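Local coordinates for carbonic anhydrase (Trichomonas vaginalis, PDB 6Y04), which catalyses the reversible hydration of carbon dioxide to hydrogencarbonate as a zinc-dependent beta-class carbonic anhydrase, at the interface of chains A and B. Residues are numbered along the deposited sequence; one frame, centred on the assembly and turned at random. Chains: chain A/B, Carbonic anhydrase.

Contact 1: the interface of chains A and B. Residues chain A 30, 50, 92, 166, 182; chain B 3-4, 7.
The first turns of the N-terminal helix 3-17 of chain B, represented by B:Gln3, B:Leu4 and B:Ile7, lie against strands 90-96 and 163-168 of chain A, with the loops of A:Arg30 and A:Ile50 and the C-terminal A:Tyr182 around them. B:Ile7 inserts its longer branch towards A:Phe92. With CG1 anti to the carbonyl carbon (chi1 -82°), its terminal methyl CD1 reaches over one face of the phenyl ring, displaced from the ring centre and 3.8 Å from the centroid, a CH-pi contact in which the two side chains come from opposite directions. Its other branch, CG2, runs alongside A:Ile50 and meets CB of that residue at 3.8 Å. The same phenyl ring takes B:Leu4 CD1 at its edge, in plane, while this methyl also packs against A:Leu166 CD2 at 3.8 Å as the two leucines pass antiparallel. Face and edge of A:Phe92 thus receive residues from successive turns of one helix.

A polar pairing flanks this apolar core. A:Arg30 turns the side of its guanidinium to B:Gln3, and NE (2.9 Å) and NH2 (3.0 Å) both donate to the amide oxygen OE1. The oxygen lies in the guanidinium plane; NE approaches it in the carbonyl plane, NH2 tilted from it, and the amide is turned 53° from the guanidinium. The bend of B:Gln3 at chi2 (-63°) helps bring OE1 to this position. At the helix start, the phenol oxygen OH of A:Tyr182 receives weak hydrogen bonds from the backbone N atoms of B:Gln3 and B:Leu4, and a water 2.6 Å from B:Gln3 N links that nitrogen to A:Tyr182 OH. This patch seats the beginning of the N-terminal helix on the neighbouring subunit, and probably helps stabilise the dimer, the usual building unit of beta-class carbonic anhydrases.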
loop_
_atom_site.group_PDB
_atom_site.type_symbol
_atom_site.label_atom_id
_atom_site.label_comp_id
_atom_site.label_asym_id
_atom_site.label_seq_id
_atom_site.Cartn_x
_atom_site.Cartn_y
_atom_site.Cartn_z
ATOM N N ARG A 30 5.470 -14.138 10.678
ATOM C CA ARG A 30 4.577 -15.210 10.263
ATOM C C ARG A 30 4.764 -15.514 8.777
ATOM O O ARG A 30 4.067 -16.369 8.227
ATOM C CB ARG A 30 3.124 -14.874 10.599
ATOM C CG ARG A 30 2.773 -15.083 12.064
ATOM C CD ARG A 30 1.398 -14.534 12.357
ATOM N NE ARG A 30 0.331 -15.199 11.622
ATOM C CZ ARG A 30 -0.940 -14.808 11.635
ATOM N NH1 ARG A 30 -1.317 -13.765 12.358
ATOM N NH2 ARG A 30 -1.837 -15.473 10.932
ATOM N N ILE A 50 -8.171 -9.819 10.868
ATOM C CA ILE A 50 -7.588 -11.081 10.434
ATOM C C ILE A 50 -6.586 -11.601 11.470
ATOM O O ILE A 50 -5.912 -12.601 11.227
ATOM C CB ILE A 50 -6.990 -10.961 9.013
ATOM C CG1 ILE A 50 -5.885 -9.903 8.934
ATOM C CG2 ILE A 50 -8.096 -10.708 7.994
ATOM C CD1 ILE A 50 -4.991 -10.027 7.714
ATOM N N PHE A 92 -1.635 -13.232 0.858
ATOM C CA PHE A 92 -3.076 -13.067 0.939
ATOM C C PHE A 92 -3.479 -11.780 0.229
ATOM O O PHE A 92 -3.029 -10.694 0.600
ATOM C CB PHE A 92 -3.513 -12.988 2.402
ATOM C CG PHE A 92 -3.239 -14.236 3.197
ATOM C CD1 PHE A 92 -1.959 -14.518 3.656
ATOM C CD2 PHE A 92 -4.259 -15.135 3.478
ATOM C CE1 PHE A 92 -1.698 -15.675 4.379
ATOM C CE2 PHE A 92 -3.999 -16.290 4.202
ATOM C CZ PHE A 92 -2.724 -16.557 4.653
ATOM N N LEU A 166 -9.119 -13.221 -0.228
ATOM C CA LEU A 166 -10.057 -12.956 0.849
ATOM C C LEU A 166 -10.908 -11.743 0.491
ATOM O O LEU A 166 -10.496 -10.880 -0.284
ATOM C CB LEU A 166 -9.288 -12.696 2.146
ATOM C CG LEU A 166 -8.325 -13.799 2.587
ATOM C CD1 LEU A 166 -7.623 -13.411 3.878
ATOM C CD2 LEU A 166 -9.039 -15.131 2.756
ATOM N N TYR A 182 -3.399 -23.267 -1.292
ATOM C CA TYR A 182 -2.421 -24.233 -0.803
ATOM C C TYR A 182 -2.077 -25.294 -1.851
ATOM O O TYR A 182 -3.043 -25.910 -2.301
ATOM C CB TYR A 182 -2.849 -24.844 0.531
ATOM C CG TYR A 182 -2.658 -23.890 1.679
ATOM C CD1 TYR A 182 -1.435 -23.277 1.896
ATOM C CD2 TYR A 182 -3.712 -23.568 2.520
ATOM C CE1 TYR A 182 -1.265 -22.366 2.928
ATOM C CE2 TYR A 182 -3.557 -22.666 3.558
ATOM C CZ TYR A 182 -2.331 -22.056 3.761
ATOM O OH TYR A 182 -2.184 -21.157 4.777
ATOM N N GLN B 3 -2.122 -20.946 8.074
ATOM C CA GLN B 3 -2.187 -19.504 8.269
ATOM C C GLN B 3 -3.582 -18.995 7.917
ATOM O O GLN B 3 -4.091 -18.081 8.560
ATOM C CB GLN B 3 -1.103 -18.787 7.464
ATOM C CG GLN B 3 0.308 -19.020 7.987
ATOM C CD GLN B 3 0.509 -18.483 9.382
ATOM O OE1 GLN B 3 0.095 -17.368 9.708
ATOM N NE2 GLN B 3 1.136 -19.291 10.229
ATOM N N LEU B 4 -4.190 -19.608 6.896
ATOM C CA LEU B 4 -5.539 -19.265 6.482
ATOM C C LEU B 4 -6.515 -19.611 7.604
ATOM O O LEU B 4 -7.396 -18.810 7.929
ATOM C CB LEU B 4 -5.878 -19.999 5.179
ATOM C CG LEU B 4 -7.272 -19.727 4.611
ATOM C CD1 LEU B 4 -7.447 -18.260 4.274
ATOM C CD2 LEU B 4 -7.546 -20.580 3.383
ATOM N N ILE B 7 -6.322 -17.110 10.389
ATOM C CA ILE B 7 -6.999 -15.878 10.007
ATOM C C ILE B 7 -8.514 -16.055 10.147
ATOM O O ILE B 7 -9.169 -15.203 10.744
ATOM C CB ILE B 7 -6.554 -15.398 8.605
ATOM C CG1 ILE B 7 -5.227 -14.636 8.673
ATOM C CG2 ILE B 7 -7.634 -14.565 7.929
ATOM C CD1 ILE B 7 -4.408 -14.673 7.395
HETATM O O HOH W 1 -0.132 -22.024 6.772
#

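Contact 2: the interface of chains A and B. Residues chain A 49, 172-175; chain B 10-11, 15.
The middle and C-terminal turns of helix 3-17 of chain B, carrying B:Asn11 and B:Leu15, meet three elements of chain A: the end of the short helix 46-49, the loop 172-174 and the start of strand 175-179. B:Asn11 makes the polar contacts, and its hydrogen bonds here go to backbone groups of chain A. Its amide nitrogen ND2 donates to the carbonyl oxygens A:Ala49 O and A:Gly173 O, each bond 2.9 Å long. Both acceptors lie close to the plane of the amide, whereas the nitrogen is tilted by 33° and 22° from the respective peptide carbonyl planes. In return, the backbone N of A:Val175 donates to B:Asn11 OD1 over 3.0 Å; the bond is nearly straight at the hydrogen, but the donor comes from above the amide plane, away from the lone-pair directions. With CG opposite its own backbone N (chi1 -175°), the side chain carries the amide out to these peptides, and bonds at both ends of the amide should fix its rotation. The side chain of A:Val175 crosses the amide, its CB 3.7 Å from B:Asn11 CG.

One turn further along the helix, B:Leu15 lies over the loop with CD1 towards the A:Lys174 side chain and CD2 towards the backbone of the loop. CD1 packs on the aliphatic base of A:Lys174, 3.9 Å from CB, so that the lysine contributes hydrocarbon here. B:Leu15 CD2 rests 3.4 Å from the carbonyl oxygen A:Thr172 O. The loop is braced from within by a hydrogen bond from A:Lys174 N to A:Thr172 OG1, the threonine hydroxyl, at 3.1 Å, which probably helps present the A:Gly173 carbonyl to the asparagine. Because B:Asn11 joins the end of a helix, a loop and the start of a strand, the site ties the latter half of the N-terminal helix, which lies on the partner subunit, to several elements of that subunit, and probably fixes the helix's register along it.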
loop_
_atom_site.group_PDB
_atom_site.type_symbol
_atom_site.label_atom_id
_atom_site.label_comp_id
_atom_site.label_asym_id
_atom_site.label_seq_id
_atom_site.Cartn_x
_atom_site.Cartn_y
_atom_site.Cartn_z
ATOM N N ALA A 49 -8.854 -7.564 12.204
ATOM C CA ALA A 49 -9.951 -8.380 11.711
ATOM C C ALA A 49 -9.441 -9.755 11.284
ATOM O O ALA A 49 -10.185 -10.731 11.342
ATOM C CB ALA A 49 -10.659 -7.671 10.584
ATOM N N THR A 172 -18.464 -4.313 9.024
ATOM C CA THR A 172 -18.578 -5.349 10.040
ATOM C C THR A 172 -17.206 -5.952 10.322
ATOM O O THR A 172 -16.922 -6.340 11.455
ATOM C CB THR A 172 -19.539 -6.472 9.613
ATOM O OG1 THR A 172 -18.975 -7.164 8.501
ATOM C CG2 THR A 172 -20.927 -5.982 9.259
ATOM N N GLY A 173 -16.383 -6.042 9.267
ATOM C CA GLY A 173 -15.052 -6.620 9.349
ATOM C C GLY A 173 -15.063 -8.125 9.104
ATOM O O GLY A 173 -14.052 -8.788 9.308
ATOM N N LYS A 174 -16.213 -8.655 8.664
ATOM C CA LYS A 174 -16.342 -10.069 8.351
ATOM C C LYS A 174 -15.459 -10.416 7.152
ATOM O O LYS A 174 -15.534 -9.769 6.108
ATOM C CB LYS A 174 -17.811 -10.426 8.093
ATOM C CG LYS A 174 -18.080 -11.884 7.743
ATOM C CD LYS A 174 -19.554 -12.185 7.575
ATOM C CE LYS A 174 -19.787 -13.332 6.618
ATOM N NZ LYS A 174 -21.226 -13.461 6.285
ATOM N N VAL A 175 -14.628 -11.447 7.318
ATOM C CA VAL A 175 -13.743 -11.913 6.263
ATOM C C VAL A 175 -14.285 -13.241 5.737
ATOM O O VAL A 175 -14.638 -14.123 6.517
ATOM C CB VAL A 175 -12.290 -12.049 6.768
ATOM C CG1 VAL A 175 -11.347 -12.577 5.692
ATOM C CG2 VAL A 175 -11.762 -10.747 7.355
ATOM N N ALA B 10 -9.250 -16.142 13.823
ATOM C CA ALA B 10 -9.100 -14.840 14.454
ATOM C C ALA B 10 -10.272 -13.930 14.083
ATOM O O ALA B 10 -10.716 -13.118 14.896
ATOM C CB ALA B 10 -7.782 -14.230 14.064
ATOM N N ASN B 11 -10.770 -14.084 12.848
ATOM C CA ASN B 11 -11.860 -13.256 12.360
ATOM C C ASN B 11 -13.133 -13.566 13.137
ATOM O O ASN B 11 -13.878 -12.656 13.486
ATOM C CB ASN B 11 -12.108 -13.421 10.860
ATOM C CG ASN B 11 -13.167 -12.468 10.340
ATOM O OD1 ASN B 11 -14.212 -12.903 9.853
ATOM N ND2 ASN B 11 -12.907 -11.170 10.439
ATOM N N LEU B 15 -15.239 -10.822 15.291
ATOM C CA LEU B 15 -16.642 -10.490 15.077
ATOM C C LEU B 15 -17.440 -10.659 16.369
ATOM O O LEU B 15 -18.405 -9.937 16.618
ATOM C CB LEU B 15 -17.211 -11.402 13.991
ATOM C CG LEU B 15 -16.811 -11.061 12.560
ATOM C CD1 LEU B 15 -17.339 -12.115 11.600
ATOM C CD2 LEU B 15 -17.315 -9.679 12.172
#

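The centres of the C-alpha atoms of contact 1 and contact 2 are about 13 Å apart, and the two share helix 3-17 of chain B, each taking a different stretch of it. On chain A they meet at the adjacent residues A:Ile50 and A:Ala49. Contact 1, mainly apolar with polar bonds around it, holds the start of the helix; contact 2 binds its later turns to backbone groups. Together they lay the helix along the partner subunit for most of its length. The twofold axis repeats both contacts with the chains exchanged, so each subunit extends one such helix onto the other and receives one in return.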